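PDB 2BDQ: copper homeostasis protein CutC from Streptococcus agalactiae, which probably takes part in copper homeostasis and may bind copper ions in the cytoplasm. Local coordinates for the interface of chains A and B. Numbering follows the deposited sequence. Chains: chain A/B, copper homeostasis protein CutC.

Contact 1: the interface of chains A and B. Residues chain A 39-42, 44-45; chain B 76-77, 80-81, 84.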
# COMPACT_ATOMS: atom_id res chain seq x y z
N SER A 39 -0.03 -4.00 4.01
CA SER A 39 0.65 -5.29 3.94
C SER A 39 0.27 -6.18 5.13
O SER A 39 -0.26 -5.70 6.14
CB SER A 39 2.17 -5.08 3.92
OG SER A 39 2.65 -4.71 5.21
N TYR A 40 0.54 -7.47 5.01
CA TYR A 40 0.23 -8.42 6.07
C TYR A 40 0.98 -8.04 7.35
O TYR A 40 0.41 -8.04 8.43
CB TYR A 40 0.63 -9.84 5.65
CG TYR A 40 0.24 -10.93 6.62
CD1 TYR A 40 -0.96 -11.62 6.48
CD2 TYR A 40 1.09 -11.31 7.65
CE1 TYR A 40 -1.30 -12.68 7.34
CE2 TYR A 40 0.78 -12.35 8.51
CZ TYR A 40 -0.41 -13.04 8.35
OH TYR A 40 -0.71 -14.09 9.17
N GLY A 41 2.26 -7.73 7.20
CA GLY A 41 3.05 -7.35 8.36
C GLY A 41 2.49 -6.15 9.10
O GLY A 41 2.48 -6.12 10.33
N VAL A 42 2.04 -5.14 8.35
CA VAL A 42 1.48 -3.95 8.95
C VAL A 42 0.20 -4.27 9.73
O VAL A 42 0.00 -3.77 10.83
CB VAL A 42 1.18 -2.87 7.88
CG1 VAL A 42 0.23 -1.82 8.44
CG2 VAL A 42 2.47 -2.20 7.45
N LYS A 44 -0.79 -7.22 11.08
CA LYS A 44 -0.47 -8.01 12.26
C LYS A 44 0.14 -7.17 13.39
O LYS A 44 -0.32 -7.23 14.53
CB LYS A 44 0.50 -9.13 11.89
CG LYS A 44 1.07 -9.93 13.06
CD LYS A 44 2.04 -10.99 12.52
CE LYS A 44 2.77 -11.73 13.63
NZ LYS A 44 1.83 -12.45 14.53
N GLU A 45 1.17 -6.40 13.06
CA GLU A 45 1.83 -5.58 14.06
C GLU A 45 0.99 -4.40 14.54
O GLU A 45 1.01 -4.07 15.72
CB GLU A 45 3.17 -5.09 13.53
CG GLU A 45 4.15 -6.23 13.21
CD GLU A 45 4.32 -7.19 14.37
OE1 GLU A 45 4.54 -6.72 15.51
OE2 GLU A 45 4.26 -8.42 14.16
N ARG B 76 10.50 -5.77 12.32
CA ARG B 76 9.63 -6.91 12.63
C ARG B 76 8.57 -7.03 11.54
O ARG B 76 8.16 -8.14 11.17
CB ARG B 76 8.96 -6.70 13.99
CG ARG B 76 7.83 -7.68 14.35
CD ARG B 76 8.33 -9.03 14.84
NE ARG B 76 8.58 -9.99 13.76
CZ ARG B 76 7.63 -10.59 13.05
NH1 ARG B 76 6.35 -10.33 13.28
NH2 ARG B 76 7.96 -11.45 12.10
N ILE B 77 8.12 -5.89 11.03
CA ILE B 77 7.13 -5.86 9.97
C ILE B 77 7.74 -6.47 8.70
O ILE B 77 7.15 -7.37 8.09
CB ILE B 77 6.68 -4.41 9.70
CG1 ILE B 77 5.79 -3.93 10.85
CG2 ILE B 77 5.95 -4.31 8.37
CD1 ILE B 77 5.52 -2.44 10.84
N GLU B 80 8.17 -10.19 8.74
CA GLU B 80 6.87 -10.83 8.55
C GLU B 80 6.47 -10.78 7.08
O GLU B 80 6.04 -11.77 6.52
CB GLU B 80 5.81 -10.13 9.40
CG GLU B 80 4.44 -10.82 9.41
CD GLU B 80 4.49 -12.24 9.94
OE1 GLU B 80 5.20 -12.49 10.95
OE2 GLU B 80 3.80 -13.12 9.36
N ASP B 81 6.62 -9.62 6.46
CA ASP B 81 6.25 -9.51 5.06
C ASP B 81 7.12 -10.37 4.15
O ASP B 81 6.68 -10.82 3.10
CB ASP B 81 6.25 -8.04 4.62
CG ASP B 81 5.00 -7.31 5.10
OD1 ASP B 81 3.90 -7.89 4.95
OD2 ASP B 81 5.10 -6.16 5.59
N ARG B 84 5.78 -14.05 4.29
CA ARG B 84 4.60 -14.19 3.45
C ARG B 84 5.01 -14.16 1.97
O ARG B 84 4.57 -15.00 1.18
CB ARG B 84 3.61 -13.06 3.76
CG ARG B 84 2.50 -13.40 4.78
CD ARG B 84 3.01 -13.96 6.11
NE ARG B 84 3.41 -15.36 6.00
CZ ARG B 84 3.97 -16.06 6.98
NH1 ARG B 84 4.30 -17.33 6.78
NH2 ARG B 84 4.19 -15.50 8.16
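The hydroxyl oxygen OG of A:Ser39 is gripped by two hydrogen bonds, one on each side of the chain boundary. OG of A:Ser39 donates to OD2 of B:Asp81 at 2.9 Å, meeting the syn lone pair of that carboxylate oxygen, and accepts the backbone N-H of A:Val42, N to OG 3.2 Å. Wedged between its own backbone N and C (chi1 74°), OG turns back over the first turn of helix 40-52, in the manner of an N-terminal cap. The other carboxylate oxygen, OD1 of B:Asp81, takes the amide N of A:Gly41 at 2.8 Å, approached from above the carboxylate plane along a nearly straight bond. B:Asp81 thus sits at the amino end of the partner's helix, whose dipole would be expected to favour its negative charge.

Beside this cap, CD of B:Arg84 lies over one face of the A:Tyr40 ring, toward the rim and 3.9 Å from the centroid, while CG of B:Glu80 comes to the ring edge in plane. The carboxylate of B:Glu80 is braced within its own helix: NH2 of B:Arg84 meets OE2 at 2.7 Å, and NH2 of B:Arg76 meets the anti lone pair of OE1 at 3.2 Å. Further along, A:Glu45 lies nearly perpendicular to B:Arg76, and its OE2 forms a salt bridge with NH1 at 3.0 Å whose hydrogen-bond geometry is weak. CG1 of B:Ile77 runs alongside CG of A:Glu45. Together these contacts dock helix 72-87 of one subunit against the start of helix 40-52 of the other, holding one flank of the two-fold dimer of the deposited assembly, which may be the biological one.

Contact 2: the interface of chains A and B. Residues chain A 29-30, 36-39, 63-64, 81; chain B 10, 29-30, 36-39, 42.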
# COMPACT_ATOMS: atom_id res chain seq x y z
N ASP A 29 -3.03 1.76 3.63
CA ASP A 29 -1.78 2.26 3.09
C ASP A 29 -2.18 3.11 1.90
O ASP A 29 -3.37 3.28 1.63
CB ASP A 29 -0.87 1.09 2.67
CG ASP A 29 0.50 1.54 2.20
OD1 ASP A 29 0.99 2.59 2.67
OD2 ASP A 29 1.11 0.85 1.37
N ASN A 30 -1.19 3.68 1.21
CA ASN A 30 -1.46 4.48 0.02
C ASN A 30 -2.60 5.49 0.20
O ASN A 30 -3.58 5.45 -0.54
CB ASN A 30 -1.81 3.52 -1.12
CG ASN A 30 -1.58 4.12 -2.49
OD1 ASN A 30 -1.53 5.34 -2.66
ND2 ASN A 30 -1.45 3.26 -3.50
N THR A 36 -5.59 1.93 0.62
CA THR A 36 -5.73 0.57 0.14
C THR A 36 -5.41 -0.38 1.28
O THR A 36 -5.06 0.04 2.39
CB THR A 36 -4.76 0.24 -1.03
OG1 THR A 36 -3.41 0.38 -0.59
CG2 THR A 36 -5.02 1.16 -2.21
N THR A 37 -5.54 -1.67 1.01
CA THR A 37 -5.25 -2.68 2.01
C THR A 37 -3.76 -2.67 2.30
O THR A 37 -2.95 -2.77 1.38
CB THR A 37 -5.64 -4.07 1.51
OG1 THR A 37 -7.02 -4.07 1.13
CG2 THR A 37 -5.40 -5.10 2.60
N PRO A 38 -3.38 -2.53 3.58
CA PRO A 38 -1.97 -2.52 4.00
C PRO A 38 -1.36 -3.92 3.92
O PRO A 38 -2.07 -4.91 3.77
CB PRO A 38 -2.04 -1.98 5.43
CG PRO A 38 -3.36 -2.50 5.91
CD PRO A 38 -4.27 -2.28 4.73
N SER A 39 -0.03 -4.00 4.01
CA SER A 39 0.65 -5.29 3.94
C SER A 39 0.27 -6.18 5.13
O SER A 39 -0.26 -5.70 6.14
CB SER A 39 2.17 -5.08 3.92
OG SER A 39 2.65 -4.71 5.21
N PRO A 63 -8.42 -3.31 -3.10
CA PRO A 63 -7.36 -3.84 -3.97
C PRO A 63 -6.54 -2.83 -4.77
O PRO A 63 -5.50 -3.17 -5.32
CB PRO A 63 -8.13 -4.80 -4.87
CG PRO A 63 -9.39 -4.03 -5.10
CD PRO A 63 -9.74 -3.54 -3.71
N ARG A 64 -7.03 -1.60 -4.83
CA ARG A 64 -6.34 -0.53 -5.55
C ARG A 64 -7.15 0.76 -5.51
O ARG A 64 -8.25 0.81 -4.95
CB ARG A 64 -6.08 -0.93 -7.00
CG ARG A 64 -7.27 -1.53 -7.71
CD ARG A 64 -7.86 -0.57 -8.73
NE ARG A 64 -8.98 -1.18 -9.45
CZ ARG A 64 -10.16 -0.59 -9.63
NH1 ARG A 64 -10.37 0.63 -9.14
NH2 ARG A 64 -11.14 -1.21 -10.26
N ASP A 81 -7.66 -10.89 1.25
CA ASP A 81 -7.23 -9.92 2.25
C ASP A 81 -8.16 -9.90 3.46
O ASP A 81 -7.72 -9.60 4.57
CB ASP A 81 -7.08 -8.53 1.63
CG ASP A 81 -5.77 -8.39 0.86
OD1 ASP A 81 -4.73 -8.86 1.40
OD2 ASP A 81 -5.76 -7.80 -0.25
N ASN B 10 0.12 -2.52 -7.46
CA ASN B 10 -0.98 -3.47 -7.48
C ASN B 10 -1.06 -4.11 -8.87
O ASN B 10 -0.11 -4.02 -9.63
CB ASN B 10 -2.26 -2.75 -7.09
CG ASN B 10 -2.14 -2.11 -5.73
OD1 ASN B 10 -2.75 -1.07 -5.46
ND2 ASN B 10 -1.34 -2.72 -4.86
N ASP B 29 3.08 -1.19 -3.72
CA ASP B 29 1.90 -0.35 -3.67
C ASP B 29 2.44 1.03 -3.32
O ASP B 29 3.65 1.20 -3.17
CB ASP B 29 0.93 -0.86 -2.60
CG ASP B 29 -0.39 -0.09 -2.59
OD1 ASP B 29 -0.81 0.43 -3.64
OD2 ASP B 29 -1.01 -0.01 -1.52
N ASN B 30 1.54 2.00 -3.20
CA ASN B 30 1.94 3.35 -2.81
C ASN B 30 3.16 3.88 -3.57
O ASN B 30 4.17 4.19 -2.96
CB ASN B 30 2.25 3.34 -1.30
CG ASN B 30 2.13 4.71 -0.66
OD1 ASN B 30 2.20 5.74 -1.34
ND2 ASN B 30 1.97 4.73 0.66
N THR B 36 5.78 0.64 -1.48
CA THR B 36 5.82 -0.09 -0.23
C THR B 36 5.37 -1.52 -0.48
O THR B 36 5.03 -1.91 -1.60
CB THR B 36 4.90 0.51 0.85
OG1 THR B 36 3.54 0.44 0.41
CG2 THR B 36 5.26 1.95 1.13
N THR B 37 5.37 -2.32 0.58
CA THR B 37 4.95 -3.70 0.47
C THR B 37 3.45 -3.73 0.20
O THR B 37 2.67 -3.11 0.92
CB THR B 37 5.23 -4.46 1.76
OG1 THR B 37 6.62 -4.34 2.08
CG2 THR B 37 4.87 -5.93 1.58
N PRO B 38 3.03 -4.43 -0.87
CA PRO B 38 1.62 -4.54 -1.24
C PRO B 38 0.88 -5.49 -0.29
O PRO B 38 1.51 -6.22 0.48
CB PRO B 38 1.68 -5.07 -2.67
CG PRO B 38 2.92 -5.91 -2.65
CD PRO B 38 3.90 -5.06 -1.89
N SER B 39 -0.44 -5.48 -0.34
CA SER B 39 -1.23 -6.34 0.54
C SER B 39 -0.98 -7.81 0.24
O SER B 39 -0.44 -8.15 -0.82
CB SER B 39 -2.73 -6.03 0.39
OG SER B 39 -3.22 -6.53 -0.84
N VAL B 42 -2.80 -8.96 -2.92
CA VAL B 42 -2.15 -8.51 -4.14
C VAL B 42 -0.94 -9.37 -4.49
O VAL B 42 -0.73 -9.72 -5.65
CB VAL B 42 -1.71 -7.02 -4.03
CG1 VAL B 42 -0.70 -6.67 -5.12
CG2 VAL B 42 -2.94 -6.12 -4.15
O HOH W 1 0.01 -2.09 0.96
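From its CB, the side chain of A:Asp29 runs with CG anti to the backbone N (chi1 -176°) and reaches tip to tip toward chain B. Beyond CG the two carboxylate oxygens divide the work. OD2 of A:Asp29 accepts the hydroxyl OG1 of B:Thr36 through its syn lone pair in a short bond of 2.6 Å. OD1 of A:Asp29 accepts two N-H groups, both from above the carboxylate plane: the side-chain amide ND2 of B:Asn30 at 3.1 Å and, within its own chain, the backbone N of A:Asn30 at 2.8 Å. These bonds fix the rotation of the carboxylate from both chains.

The two-fold axis repeats the arrangement, with B:Asp29 receiving ND2 of A:Asn30 and OG1 of A:Thr36. The two aspartate carboxylates come together nearly perpendicular, 86° apart, and OD2 of A:Asp29 and OD2 of B:Asp29 lie 3.7 Å from each other. Such closeness of two acids may raise the affinity of one for a proton, although the donors around them would offset the repulsion. Between the loops the side-chain amides of A:Asn30 and B:Asn30 run antiparallel, one stacked over the other with their planes 3° apart.

On the far side of the aspartates, CB of A:Ser39 packs against CG2 of B:Thr37, and the symmetric pair does likewise. This loop-to-loop contact forms the centre of the crystallographically observed dimer, which the structure alone does not prove to be the biological one. Water 1 sits on this central seam, its O linking O of B:Thr37 at 2.8 Å, O of A:Thr37 at 3.1 Å and OD2 of A:Asp29 at 3.2 Å, with a weak contact to OD2 of B:Asp29.

The C-alpha centres of contact 1 and contact 2 lie about 12 Å apart, and A:Ser39 belongs to both. Contact 2 straddles the two-fold axis with loops from each chain, whereas contact 1 lies to one side and has a twin with the chains exchanged, whose edge appears in contact 2 where B:Ser39 meets A:Asp81. The serine, just ahead of helix 40-52, couples the central loops to the flanking helices: its CB faces the partner's loop while its OG serves the partner's helix 72-87. Both contacts therefore belong to one continuous interface, consistent with a symmetric dimer.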